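Local coordinates for ESAT-6-like protein MAB_3113 (Mycobacterium abscessus, PDB 4I0X), which is of unknown function but, as a member of the WXG100 family of small secreted proteins, pairs with ESAT-6-like protein MAB_3112 in the EsxEF complex, at residues L13-I16 and E17-S21; R22-G25 and F26-V30; L34-L37 and E38-Q42; A61-E64 and W65-A68; E81-R84 and T85-A89. The protein carries 4 engineered substitutions. All coordinates share one frame; numbering follows the deposited sequence.

Interaction 1 of 5, residues L13-I16 and E17-S21; sequences LDHI and EQVTS
The carbonyl oxygen of I16 is held twice by T20: the backbone N of T20 lies 3.0 Å from I16 O, and the T20 hydroxyl OG1 donates to I16 O over only 2.6 Å. The two donors come from opposite faces of the I16 carbonyl plane, the hydroxyl standing 40° out of it. What brings OG1 back over the preceding turn is a chi1 of -51°, which sets it beside the threonine's own backbone N. The same OG1 is hydrogen-bonded to Y45 of the MAB_3112 chain, so this buried hydroxyl ties its own helix to the partner subunit. The I16 and T20 side chains lie side by side and point the same way, I16 CG2 being 4.0 Å from T20 OG1.

A quarter-turn round the helix, V19 CG2 meets the H15 imidazole obliquely, 3.9 Å from H15 CD2, and also rests 3.3 Å from H15 O. Routine backbone bonds join E17 N to L13 O and Q18 N to D14 O. Serine and threonine hydroxyls within helices commonly bond to the carbonyl one turn back, and T20 does so here in the first arm of the WXG100 helical hairpin.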
loop_
_atom_site.group_PDB
_atom_site.type_symbol
_atom_site.label_atom_id
_atom_site.label_comp_id
_atom_site.label_asym_id
_atom_site.label_seq_id
_atom_site.Cartn_x
_atom_site.Cartn_y
_atom_site.Cartn_z
ATOM N N LEU B 13 15.907 -5.397 19.094
ATOM C CA LEU B 13 15.146 -4.149 19.021
ATOM C C LEU B 13 15.570 -3.330 17.810
ATOM O O LEU B 13 14.741 -2.714 17.182
ATOM C CB LEU B 13 15.317 -3.338 20.300
ATOM C CG LEU B 13 14.799 -4.065 21.541
ATOM C CD1 LEU B 13 15.144 -3.300 22.833
ATOM C CD2 LEU B 13 13.369 -4.211 21.430
ATOM N N ASP B 14 16.862 -3.312 17.490
ATOM C CA ASP B 14 17.308 -2.659 16.259
ATOM C C ASP B 14 16.718 -3.330 15.005
ATOM O O ASP B 14 16.358 -2.657 14.043
ATOM C CB ASP B 14 18.823 -2.570 16.190
ATOM C CG ASP B 14 19.367 -1.410 17.008
ATOM O OD1 ASP B 14 18.584 -0.478 17.290
ATOM O OD2 ASP B 14 20.556 -1.443 17.407
ATOM N N HIS B 15 16.588 -4.651 15.030
ATOM C CA HIS B 15 15.992 -5.380 13.931
ATOM C C HIS B 15 14.510 -4.972 13.743
ATOM O O HIS B 15 14.065 -4.659 12.638
ATOM C CB HIS B 15 16.115 -6.874 14.172
ATOM C CG HIS B 15 15.801 -7.682 12.972
ATOM N ND1 HIS B 15 15.552 -9.035 13.027
ATOM C CD2 HIS B 15 15.645 -7.323 11.677
ATOM C CE1 HIS B 15 15.296 -9.481 11.811
ATOM N NE2 HIS B 15 15.323 -8.458 10.977
ATOM N N ILE B 16 13.771 -4.901 14.839
ATOM C CA ILE B 16 12.370 -4.459 14.795
ATOM C C ILE B 16 12.268 -3.072 14.185
ATOM O O ILE B 16 11.434 -2.815 13.329
ATOM C CB ILE B 16 11.759 -4.441 16.226
ATOM C CG1 ILE B 16 11.688 -5.862 16.758
ATOM C CG2 ILE B 16 10.368 -3.775 16.214
ATOM C CD1 ILE B 16 11.479 -5.991 18.193
ATOM N N GLU B 17 13.110 -2.168 14.668
ATOM C CA GLU B 17 13.119 -0.812 14.178
ATOM C C GLU B 17 13.441 -0.732 12.674
ATOM O O GLU B 17 12.799 0.041 11.958
ATOM C CB GLU B 17 14.062 0.079 14.980
ATOM C CG GLU B 17 14.113 1.513 14.454
ATOM C CD GLU B 17 12.723 2.187 14.448
ATOM O OE1 GLU B 17 11.850 1.790 15.267
ATOM O OE2 GLU B 17 12.501 3.097 13.615
ATOM N N GLN B 18 14.394 -1.534 12.197
ATOM C CA GLN B 18 14.710 -1.597 10.762
ATOM C C GLN B 18 13.541 -2.116 9.893
ATOM O O GLN B 18 13.284 -1.580 8.836
ATOM C CB GLN B 18 16.010 -2.414 10.522
ATOM C CG GLN B 18 16.358 -2.702 9.078
ATOM C CD GLN B 18 16.438 -1.468 8.168
ATOM O OE1 GLN B 18 16.226 -1.569 6.943
ATOM N NE2 GLN B 18 16.791 -0.316 8.749
ATOM N N VAL B 19 12.846 -3.153 10.346
ATOM C CA VAL B 19 11.718 -3.693 9.615
ATOM C C VAL B 19 10.607 -2.646 9.580
ATOM O O VAL B 19 9.944 -2.448 8.563
ATOM C CB VAL B 19 11.205 -5.010 10.262
ATOM C CG1 VAL B 19 9.913 -5.465 9.586
ATOM C CG2 VAL B 19 12.283 -6.059 10.222
ATOM N N THR B 20 10.438 -1.942 10.684
ATOM C CA THR B 20 9.367 -0.964 10.794
ATOM C C THR B 20 9.686 0.172 9.868
ATOM O O THR B 20 8.797 0.727 9.223
ATOM C CB THR B 20 9.226 -0.434 12.251
ATOM O OG1 THR B 20 9.149 -1.554 13.137
ATOM C CG2 THR B 20 7.997 0.460 12.383
ATOM N N SER B 21 10.968 0.501 9.794
ATOM C CA SER B 21 11.439 1.552 8.914
ATOM C C SER B 21 11.190 1.169 7.417
ATOM O O SER B 21 10.794 2.019 6.609
ATOM C CB SER B 21 12.903 1.864 9.221
ATOM O OG SER B 21 13.456 2.780 8.310
#

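Interaction 2 of 5, residues R22-G25 and F26-V30; sequences RARG and FKEFV. With SO4 (sulfate ion), chain M.
E28 runs back along the turn occupied by R24, following the carbonyl of that residue for most of its length. E28 CB lies 3.6 Å from R24 O, and E28 CG comes closer, 3.3 Å from R24 O. Next, E28 CD lies 3.7 Å from R24 O, and at the tip E28 OE2 rests 3.7 Å from R24 CG, against the aliphatic part of the arginine. A chi1 of -71° sets E28 CG beside its backbone N, and the chain is extended from there. E28 N donates to R24 O over 3.0 Å.

Although the two side chains lie alongside one another and point the same way, their charged ends do not meet: R24 NE is 5.6 Å from E28 OE2, and the guanidinium and carboxylate planes are turned 48° apart. The R24 chain bends at its third torsion, and NE instead forms a salt bridge with E80 of helix 52-87.

R22, extended from CG to NE, reaches a sulfate ion. R22 NH1 donates to sulfate O1 at 3.0 Å and R22 NH2 to sulfate O3 at 2.7 Å; the sulfur lies in the guanidinium plane, at its edge. R22 NE bonds to Q18 one turn earlier, which probably helps to fix the arginine's rotation. The chemistry thus implies that the E28–R24 contact is one of carboxylate against methylene: R24 pairs with E80 across the hairpin, while R22 binds an anion that probably came from the crystallisation liquor.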
loop_
_atom_site.group_PDB
_atom_site.type_symbol
_atom_site.label_atom_id
_atom_site.label_comp_id
_atom_site.label_asym_id
_atom_site.label_seq_id
_atom_site.Cartn_x
_atom_site.Cartn_y
_atom_site.Cartn_z
ATOM N N ARG B 22 11.341 -0.109 7.078
ATOM C CA ARG B 22 11.056 -0.574 5.712
ATOM C C ARG B 22 9.546 -0.501 5.400
ATOM O O ARG B 22 9.129 -0.131 4.280
ATOM C CB ARG B 22 11.572 -1.988 5.499
ATOM C CG ARG B 22 13.063 -2.089 5.519
ATOM C CD ARG B 22 13.529 -3.533 5.309
ATOM N NE ARG B 22 14.967 -3.533 5.257
ATOM C CZ ARG B 22 15.742 -4.393 4.607
ATOM N NH1 ARG B 22 15.248 -5.403 3.921
ATOM N NH2 ARG B 22 17.042 -4.231 4.678
ATOM N N ALA B 23 8.733 -0.790 6.410
ATOM C CA ALA B 23 7.276 -0.694 6.284
ATOM C C ALA B 23 6.828 0.766 6.109
ATOM O O ALA B 23 5.866 1.040 5.422
ATOM C CB ALA B 23 6.588 -1.300 7.516
ATOM N N ARG B 24 7.510 1.688 6.762
ATOM C CA ARG B 24 7.277 3.099 6.576
ATOM C C ARG B 24 7.699 3.600 5.172
ATOM O O ARG B 24 6.994 4.347 4.529
ATOM C CB ARG B 24 7.975 3.856 7.684
ATOM C CG ARG B 24 7.875 5.352 7.601
ATOM C CD ARG B 24 8.746 5.978 8.688
ATOM N NE ARG B 24 8.615 5.221 9.926
ATOM C CZ ARG B 24 9.603 4.652 10.608
ATOM N NH1 ARG B 24 10.870 4.758 10.229
ATOM N NH2 ARG B 24 9.311 3.988 11.716
ATOM N N GLY B 25 8.829 3.130 4.692
ATOM C CA GLY B 25 9.293 3.410 3.358
ATOM C C GLY B 25 8.320 2.885 2.338
ATOM O O GLY B 25 8.074 3.522 1.320
ATOM N N PHE B 26 7.751 1.731 2.619
ATOM C CA PHE B 26 6.777 1.148 1.705
ATOM C C PHE B 26 5.495 1.989 1.679
ATOM O O PHE B 26 5.003 2.316 0.614
ATOM C CB PHE B 26 6.462 -0.276 2.121
ATOM C CG PHE B 26 5.528 -0.976 1.206
ATOM C CD1 PHE B 26 5.936 -1.369 -0.051
ATOM C CD2 PHE B 26 4.252 -1.264 1.606
ATOM C CE1 PHE B 26 5.059 -2.040 -0.901
ATOM C CE2 PHE B 26 3.370 -1.948 0.758
ATOM C CZ PHE B 26 3.792 -2.334 -0.491
ATOM N N LYS B 27 4.956 2.323 2.848
ATOM C CA LYS B 27 3.790 3.188 2.915
ATOM C C LYS B 27 4.011 4.496 2.173
ATOM O O LYS B 27 3.124 4.976 1.491
ATOM C CB LYS B 27 3.386 3.450 4.381
ATOM C CG LYS B 27 2.198 4.352 4.549
ATOM C CD LYS B 27 2.608 5.807 4.581
ATOM C CE LYS B 27 2.017 6.491 5.760
ATOM N NZ LYS B 27 2.347 7.950 5.775
ATOM N N GLU B 28 5.183 5.109 2.318
ATOM C CA GLU B 28 5.463 6.403 1.654
ATOM C C GLU B 28 5.490 6.231 0.120
ATOM O O GLU B 28 5.025 7.083 -0.657
ATOM C CB GLU B 28 6.829 6.945 2.081
ATOM C CG GLU B 28 6.931 7.456 3.511
ATOM C CD GLU B 28 8.385 7.738 3.938
ATOM O OE1 GLU B 28 9.325 7.631 3.095
ATOM O OE2 GLU B 28 8.583 8.057 5.135
ATOM N N PHE B 29 6.095 5.134 -0.295
ATOM C CA PHE B 29 6.176 4.772 -1.707
ATOM C C PHE B 29 4.775 4.547 -2.299
ATOM O O PHE B 29 4.436 5.080 -3.352
ATOM C CB PHE B 29 7.027 3.517 -1.839
ATOM C CG PHE B 29 6.967 2.881 -3.208
ATOM C CD1 PHE B 29 7.557 3.492 -4.305
ATOM C CD2 PHE B 29 6.328 1.678 -3.383
ATOM C CE1 PHE B 29 7.507 2.909 -5.555
ATOM C CE2 PHE B 29 6.274 1.078 -4.649
ATOM C CZ PHE B 29 6.878 1.685 -5.722
ATOM N N VAL B 30 3.943 3.822 -1.578
ATOM C CA VAL B 30 2.582 3.582 -2.041
ATOM C C VAL B 30 1.773 4.868 -2.139
ATOM O O VAL B 30 1.114 5.098 -3.142
ATOM C CB VAL B 30 1.819 2.601 -1.167
ATOM C CG1 VAL B 30 0.366 2.484 -1.679
ATOM C CG2 VAL B 30 2.525 1.248 -1.152
HETATM S S SO4 M . 18.057 -7.116 2.550
HETATM O O1 SO4 M . 16.737 -7.134 1.932
HETATM O O2 SO4 M . 19.048 -7.598 1.596
HETATM O O3 SO4 M . 18.387 -5.754 2.919
HETATM O O4 SO4 M . 18.129 -7.965 3.765
#

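Interaction 3 of 5, residues L34-L37 and E38-Q42; sequences LDQL and ESRAQ
L34 O accepts the backbone N of E38 over 2.8 Å, and E38 CG packs 3.1 Å from L34 O as the side chain sets out. The glutamate then extends away from the carbonyl, and OE2 is hydrogen-bonded to W65 of helix 52-87, which positions the carboxylate. On its other oxygen, E38 OE1 stands 4.2 Å from D35 OD1, a pairing of like charges that might slightly raise the proton affinity of either group.

On another flank, Q36 and R40 lie side by side and point the same way. R40 CG passes 3.4 Å from Q36 O, and R40 CD comes 4.1 Å from Q36 CG. At the ends Q36 NE2 is 3.5 Å from R40 NH1, two nitrogen donors in oblique packing contact rather than a bonded pair, with amide and guanidinium planes 29° apart. A bend at chi3 (69°) turns the arginine head toward the partner chain, where NH2 forms a salt bridge with E4 of MAB_3112. Further round, A41 CB sits 3.3 Å from L37 O, while the L37 side chain packs on W65. One flank of the helix thus packs on helix 52-87 and another on MAB_3112, as in the four-helix heterodimers of the WXG100 family.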
loop_
_atom_site.group_PDB
_atom_site.type_symbol
_atom_site.label_atom_id
_atom_site.label_comp_id
_atom_site.label_asym_id
_atom_site.label_seq_id
_atom_site.Cartn_x
_atom_site.Cartn_y
_atom_site.Cartn_z
ATOM N N LEU B 34 0.276 6.524 -5.709
ATOM C CA LEU B 34 -1.171 6.656 -5.815
ATOM C C LEU B 34 -1.541 8.129 -6.008
ATOM O O LEU B 34 -2.421 8.443 -6.777
ATOM C CB LEU B 34 -1.875 6.111 -4.571
ATOM C CG LEU B 34 -1.873 4.610 -4.324
ATOM C CD1 LEU B 34 -2.606 4.237 -3.042
ATOM C CD2 LEU B 34 -2.490 3.836 -5.493
ATOM N N ASP B 35 -0.847 9.036 -5.310
ATOM C CA ASP B 35 -1.045 10.468 -5.487
ATOM C C ASP B 35 -0.790 10.905 -6.927
ATOM O O ASP B 35 -1.517 11.746 -7.485
ATOM C CB ASP B 35 -0.103 11.259 -4.555
ATOM C CG ASP B 35 -0.627 11.380 -3.144
ATOM O OD1 ASP B 35 -1.566 10.639 -2.773
ATOM O OD2 ASP B 35 -0.084 12.224 -2.388
ATOM N N GLN B 36 0.271 10.362 -7.523
ATOM C CA GLN B 36 0.642 10.754 -8.883
ATOM C C GLN B 36 -0.405 10.222 -9.874
ATOM O O GLN B 36 -0.826 10.909 -10.809
ATOM C CB GLN B 36 2.052 10.238 -9.214
ATOM C CG GLN B 36 2.451 10.563 -10.613
ATOM C CD GLN B 36 3.890 10.168 -10.975
ATOM O OE1 GLN B 36 4.734 9.889 -10.109
ATOM N NE2 GLN B 36 4.164 10.148 -12.283
ATOM N N LEU B 37 -0.829 8.992 -9.644
ATOM C CA LEU B 37 -1.854 8.347 -10.458
ATOM C C LEU B 37 -3.181 9.101 -10.373
ATOM O O LEU B 37 -3.792 9.404 -11.400
ATOM C CB LEU B 37 -2.037 6.906 -9.988
ATOM C CG LEU B 37 -3.085 6.056 -10.697
ATOM C CD1 LEU B 37 -2.942 6.202 -12.184
ATOM C CD2 LEU B 37 -2.923 4.602 -10.266
ATOM N N GLU B 38 -3.620 9.410 -9.150
ATOM C CA GLU B 38 -4.890 10.113 -8.945
ATOM C C GLU B 38 -4.853 11.475 -9.622
ATOM O O GLU B 38 -5.825 11.882 -10.265
ATOM C CB GLU B 38 -5.198 10.302 -7.453
ATOM C CG GLU B 38 -5.432 9.040 -6.678
ATOM C CD GLU B 38 -5.539 9.246 -5.144
ATOM O OE1 GLU B 38 -5.356 10.388 -4.663
ATOM O OE2 GLU B 38 -5.779 8.243 -4.423
ATOM N N SER B 39 -3.733 12.178 -9.471
ATOM C CA SER B 39 -3.574 13.497 -10.041
ATOM C C SER B 39 -3.700 13.478 -11.578
ATOM O O SER B 39 -4.359 14.346 -12.172
ATOM C CB SER B 39 -2.225 14.080 -9.573
ATOM O OG SER B 39 -1.794 15.156 -10.374
ATOM N N ARG B 40 -3.075 12.506 -12.234
ATOM C CA ARG B 40 -3.128 12.448 -13.699
ATOM C C ARG B 40 -4.474 11.940 -14.182
ATOM O O ARG B 40 -5.017 12.441 -15.174
ATOM C CB ARG B 40 -1.985 11.599 -14.260
ATOM C CG ARG B 40 -0.652 12.187 -13.945
ATOM C CD ARG B 40 0.421 11.167 -14.110
ATOM N NE ARG B 40 0.590 10.830 -15.516
ATOM C CZ ARG B 40 1.465 9.939 -15.963
ATOM N NH1 ARG B 40 2.253 9.301 -15.104
ATOM N NH2 ARG B 40 1.539 9.679 -17.264
ATOM N N ALA B 41 -5.043 10.987 -13.468
ATOM C CA ALA B 41 -6.344 10.443 -13.855
ATOM C C ALA B 41 -7.477 11.429 -13.604
ATOM O O ALA B 41 -8.411 11.534 -14.406
ATOM C CB ALA B 41 -6.611 9.115 -13.128
ATOM N N GLN B 42 -7.397 12.171 -12.504
ATOM C CA GLN B 42 -8.464 13.096 -12.160
ATOM C C GLN B 42 -8.524 14.235 -13.161
ATOM O O GLN B 42 -9.607 14.754 -13.441
ATOM C CB GLN B 42 -8.337 13.621 -10.713
ATOM C CG GLN B 42 -9.287 12.915 -9.738
ATOM C CD GLN B 42 -8.601 12.362 -8.483
ATOM O OE1 GLN B 42 -8.421 11.134 -8.336
ATOM N NE2 GLN B 42 -8.236 13.265 -7.561
#

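Interaction 4 of 5, residues A61-E64 and W65-A68; sequences AHKE and WMDA
Ring contacts dominate where W65 folds back under A61 and H62. Its chi1 of 72° puts CG in the crowded position between the backbone N and the carbonyl carbon, and the indole therefore lies flat against the backbone one turn earlier. H62 CA makes a CH-pi contact, 3.8 Å from the centroid of the six-membered ring of W65 and only 14° off its normal. On the same face A61 O stands 3.0 Å above the W65 ring plane, toward the rim. The H62 imidazole and the five-membered ring of W65 form an oblique pair with planes at 76°, H62 CD2 lying 3.7 Å from W65 NE1; the indole N-H itself is bonded to E38 of helix 11-47. Sulfur joins from the next position, M66 SD approaching H62 CE1 obliquely at 3.7 Å.

The apolar contact is small: A61 CB touches W65 CZ3 at 3.7 Å.

Among polar groups, A61 O also accepts the backbone N–H of W65, at 2.9 Å from W65 N, so one oxygen serves the helix bond and lies over the rim of the indole. K63 and D67 carry opposite charges but stop short of a salt bridge, NZ of K63 being 4.5 Å from OD2 of D67; the nearer meeting is of K63 CE with that carboxylate oxygen.

In the bundle, the indole is wedged between helices: it packs on L34 of helix 11-47 and on A62 of the MAB_3112 chain, while H62 leans on E38 and Q42 of helix 11-47 and K63, M66 and D67 lie at the exposed side.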
loop_
_atom_site.group_PDB
_atom_site.type_symbol
_atom_site.label_atom_id
_atom_site.label_comp_id
_atom_site.label_asym_id
_atom_site.label_seq_id
_atom_site.Cartn_x
_atom_site.Cartn_y
_atom_site.Cartn_z
ATOM N N ALA B 61 -12.088 1.856 -8.674
ATOM C CA ALA B 61 -10.728 1.478 -8.328
ATOM C C ALA B 61 -10.195 2.473 -7.312
ATOM O O ALA B 61 -9.606 2.080 -6.334
ATOM C CB ALA B 61 -9.865 1.454 -9.547
ATOM N N HIS B 62 -10.458 3.757 -7.539
ATOM C CA HIS B 62 -9.990 4.801 -6.648
ATOM C C HIS B 62 -10.584 4.693 -5.219
ATOM O O HIS B 62 -9.895 4.894 -4.221
ATOM C CB HIS B 62 -10.298 6.166 -7.252
ATOM C CG HIS B 62 -10.086 7.297 -6.302
ATOM N ND1 HIS B 62 -11.093 7.796 -5.500
ATOM C CD2 HIS B 62 -8.973 8.000 -5.988
ATOM C CE1 HIS B 62 -10.612 8.769 -4.744
ATOM N NE2 HIS B 62 -9.327 8.912 -5.020
ATOM N N LYS B 63 -11.856 4.364 -5.144
ATOM C CA LYS B 63 -12.492 4.111 -3.885
ATOM C C LYS B 63 -11.758 2.961 -3.191
ATOM O O LYS B 63 -11.446 3.054 -2.035
ATOM C CB LYS B 63 -13.978 3.821 -4.078
ATOM C CG LYS B 63 -14.745 3.539 -2.765
ATOM C CD LYS B 63 -14.559 4.659 -1.729
ATOM C CE LYS B 63 -15.589 4.558 -0.576
ATOM N NZ LYS B 63 -17.001 4.790 -1.073
ATOM N N GLU B 64 -11.449 1.892 -3.916
ATOM C CA GLU B 64 -10.835 0.734 -3.281
ATOM C C GLU B 64 -9.455 1.078 -2.765
ATOM O O GLU B 64 -9.109 0.754 -1.624
ATOM C CB GLU B 64 -10.764 -0.463 -4.232
ATOM C CG GLU B 64 -12.097 -1.032 -4.549
ATOM C CD GLU B 64 -12.090 -1.899 -5.786
ATOM O OE1 GLU B 64 -13.194 -2.210 -6.307
ATOM O OE2 GLU B 64 -10.982 -2.276 -6.229
ATOM N N TRP B 65 -8.648 1.753 -3.568
ATOM C CA TRP B 65 -7.302 1.972 -3.097
ATOM C C TRP B 65 -7.174 3.029 -2.027
ATOM O O TRP B 65 -6.239 2.982 -1.244
ATOM C CB TRP B 65 -6.310 2.192 -4.227
ATOM C CG TRP B 65 -6.322 3.454 -4.987
ATOM C CD1 TRP B 65 -6.171 4.703 -4.524
ATOM C CD2 TRP B 65 -6.406 3.550 -6.410
ATOM N NE1 TRP B 65 -6.166 5.599 -5.578
ATOM C CE2 TRP B 65 -6.314 4.902 -6.744
ATOM C CE3 TRP B 65 -6.567 2.606 -7.433
ATOM C CZ2 TRP B 65 -6.386 5.348 -8.057
ATOM C CZ3 TRP B 65 -6.644 3.048 -8.723
ATOM C CH2 TRP B 65 -6.544 4.405 -9.029
ATOM N N MET B 66 -8.128 3.957 -1.994
ATOM C CA MET B 66 -8.174 5.001 -0.996
ATOM C C MET B 66 -8.538 4.375 0.346
ATOM O O MET B 66 -7.923 4.664 1.355
ATOM C CB MET B 66 -9.227 6.049 -1.373
ATOM C CG MET B 66 -9.324 7.235 -0.438
ATOM S SD MET B 66 -10.497 8.468 -1.063
ATOM C CE MET B 66 -12.053 7.716 -0.567
ATOM N N ASP B 67 -9.565 3.546 0.370
ATOM C CA ASP B 67 -9.936 2.923 1.621
ATOM C C ASP B 67 -8.818 2.002 2.047
ATOM O O ASP B 67 -8.493 1.920 3.241
ATOM C CB ASP B 67 -11.252 2.158 1.494
ATOM C CG ASP B 67 -12.456 3.080 1.354
ATOM O OD1 ASP B 67 -12.340 4.268 1.741
ATOM O OD2 ASP B 67 -13.506 2.616 0.847
ATOM N N ALA B 68 -8.207 1.307 1.082
ATOM C CA ALA B 68 -7.077 0.414 1.401
ATOM C C ALA B 68 -5.841 1.161 1.901
ATOM O O ALA B 68 -5.169 0.724 2.836
ATOM C CB ALA B 68 -6.725 -0.424 0.212
#

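Interaction 5 of 5, residues E81-R84 and T85-A89; sequences EAAR and TAHGA
A chi1 of -60° sets CG of H87 beside its own backbone N and folds the imidazole back over the last full turn, where A83 O lies 3.0 Å above one face of the ring, toward its rim. The same A83 O accepts the backbone N–H of H87, at 3.0 Å from H87 N, and H87 NE2 is fixed at its far end by a hydrogen bond to E17 of helix 11-47. T85 likewise turns its OG1 beside its backbone N and over the preceding turn, 3.0 Å from E81 O; this hydroxyl bond is not settled, because its proton could go to a second acceptor. T85 N bonds to E81 O at 2.9 Å.

Beyond H87 the chain leaves the helix at G88, with a phi of 96°, a region readily open to glycine. A89 N then swings back to R84 O over 2.9 Å, approaching 41° out of the carbonyl plane, while H87 N gives R84 O a weak bond. A89 CB ends 4.1 Å from R84 CB. Together with a weak bond from G88 N to T85 O, the A89 N to R84 O return and the positive phi make a Schellman motif, the classic close of an alpha helix, here at the end of helix 52-87.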
loop_
_atom_site.group_PDB
_atom_site.type_symbol
_atom_site.label_atom_id
_atom_site.label_comp_id
_atom_site.label_asym_id
_atom_site.label_seq_id
_atom_site.Cartn_x
_atom_site.Cartn_y
_atom_site.Cartn_z
ATOM N N GLU B 81 3.427 2.053 17.095
ATOM C CA GLU B 81 3.152 2.091 18.541
ATOM C C GLU B 81 3.732 0.860 19.238
ATOM O O GLU B 81 4.304 0.955 20.314
ATOM C CB GLU B 81 1.622 2.218 18.841
ATOM C CG GLU B 81 1.245 2.029 20.311
ATOM C CD GLU B 81 -0.209 1.581 20.517
ATOM O OE1 GLU B 81 -1.094 1.993 19.731
ATOM O OE2 GLU B 81 -0.466 0.811 21.472
ATOM N N ALA B 82 3.592 -0.302 18.623
ATOM C CA ALA B 82 4.147 -1.512 19.197
ATOM C C ALA B 82 5.692 -1.469 19.296
ATOM O O ALA B 82 6.287 -1.864 20.295
ATOM C CB ALA B 82 3.696 -2.694 18.392
ATOM N N ALA B 83 6.347 -0.980 18.250
ATOM C CA ALA B 83 7.806 -0.945 18.260
ATOM C C ALA B 83 8.264 0.065 19.286
ATOM O O ALA B 83 9.238 -0.167 20.024
ATOM C CB ALA B 83 8.325 -0.591 16.901
ATOM N N ARG B 84 7.529 1.173 19.375
ATOM C CA ARG B 84 7.815 2.185 20.393
ATOM C C ARG B 84 7.734 1.563 21.760
ATOM O O ARG B 84 8.628 1.752 22.614
ATOM C CB ARG B 84 6.822 3.335 20.307
ATOM C CG ARG B 84 7.090 4.286 19.178
ATOM C CD ARG B 84 6.445 5.645 19.466
ATOM N NE ARG B 84 4.977 5.631 19.487
ATOM C CZ ARG B 84 4.201 5.606 18.404
ATOM N NH1 ARG B 84 4.738 5.564 17.193
ATOM N NH2 ARG B 84 2.879 5.610 18.527
ATOM N N THR B 85 6.653 0.813 21.980
ATOM C CA THR B 85 6.442 0.129 23.250
ATOM C C THR B 85 7.598 -0.789 23.572
ATOM O O THR B 85 8.012 -0.863 24.701
ATOM C CB THR B 85 5.139 -0.711 23.271
ATOM O OG1 THR B 85 4.036 0.166 23.197
ATOM C CG2 THR B 85 4.977 -1.488 24.567
ATOM N N ALA B 86 8.093 -1.498 22.573
ATOM C CA ALA B 86 9.219 -2.394 22.768
ATOM C C ALA B 86 10.498 -1.620 23.154
ATOM O O ALA B 86 11.269 -2.135 23.955
ATOM C CB ALA B 86 9.449 -3.259 21.531
ATOM N N HIS B 87 10.682 -0.398 22.622
ATOM C CA HIS B 87 11.882 0.435 22.861
ATOM C C HIS B 87 11.836 1.195 24.188
ATOM O O HIS B 87 12.781 1.881 24.515
ATOM C CB HIS B 87 12.063 1.529 21.774
ATOM C CG HIS B 87 12.218 1.011 20.381
ATOM N ND1 HIS B 87 13.050 -0.042 20.059
ATOM C CD2 HIS B 87 11.661 1.416 19.215
ATOM C CE1 HIS B 87 12.982 -0.277 18.760
ATOM N NE2 HIS B 87 12.148 0.597 18.223
ATOM N N GLY B 88 10.730 1.124 24.923
ATOM C CA GLY B 88 10.548 1.939 26.107
ATOM C C GLY B 88 9.766 3.266 25.962
ATOM O O GLY B 88 9.668 4.060 26.922
ATOM N N ALA B 89 9.218 3.528 24.789
ATOM C CA ALA B 89 8.517 4.803 24.548
ATOM C C ALA B 89 7.002 4.583 24.674
ATOM O O ALA B 89 6.241 4.744 23.742
ATOM C CB ALA B 89 8.893 5.371 23.170
#

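Interactions 1, 2 and 3 follow one another along helix 11-47, and interactions 4 and 5 lie on helix 52-87, the returning arm of the hairpin. Interactions 1 and 5 meet at one end of the hairpin, and interactions 3 and 4 meet toward the other; the centres of 3 and 5 are about 35 Å apart. Every contact is partly buried, yet the chemistry shifts with place. Interaction 4 puts a large aromatic ring into the core, whereas interaction 1 buries a hydroxyl at the partner interface. Interactions 2 and 3 use arginines for ion pairs, R24 across the hairpin and R40 to the partner chain. Interaction 5 alone includes a helix end, where a Schellman motif closes the helix.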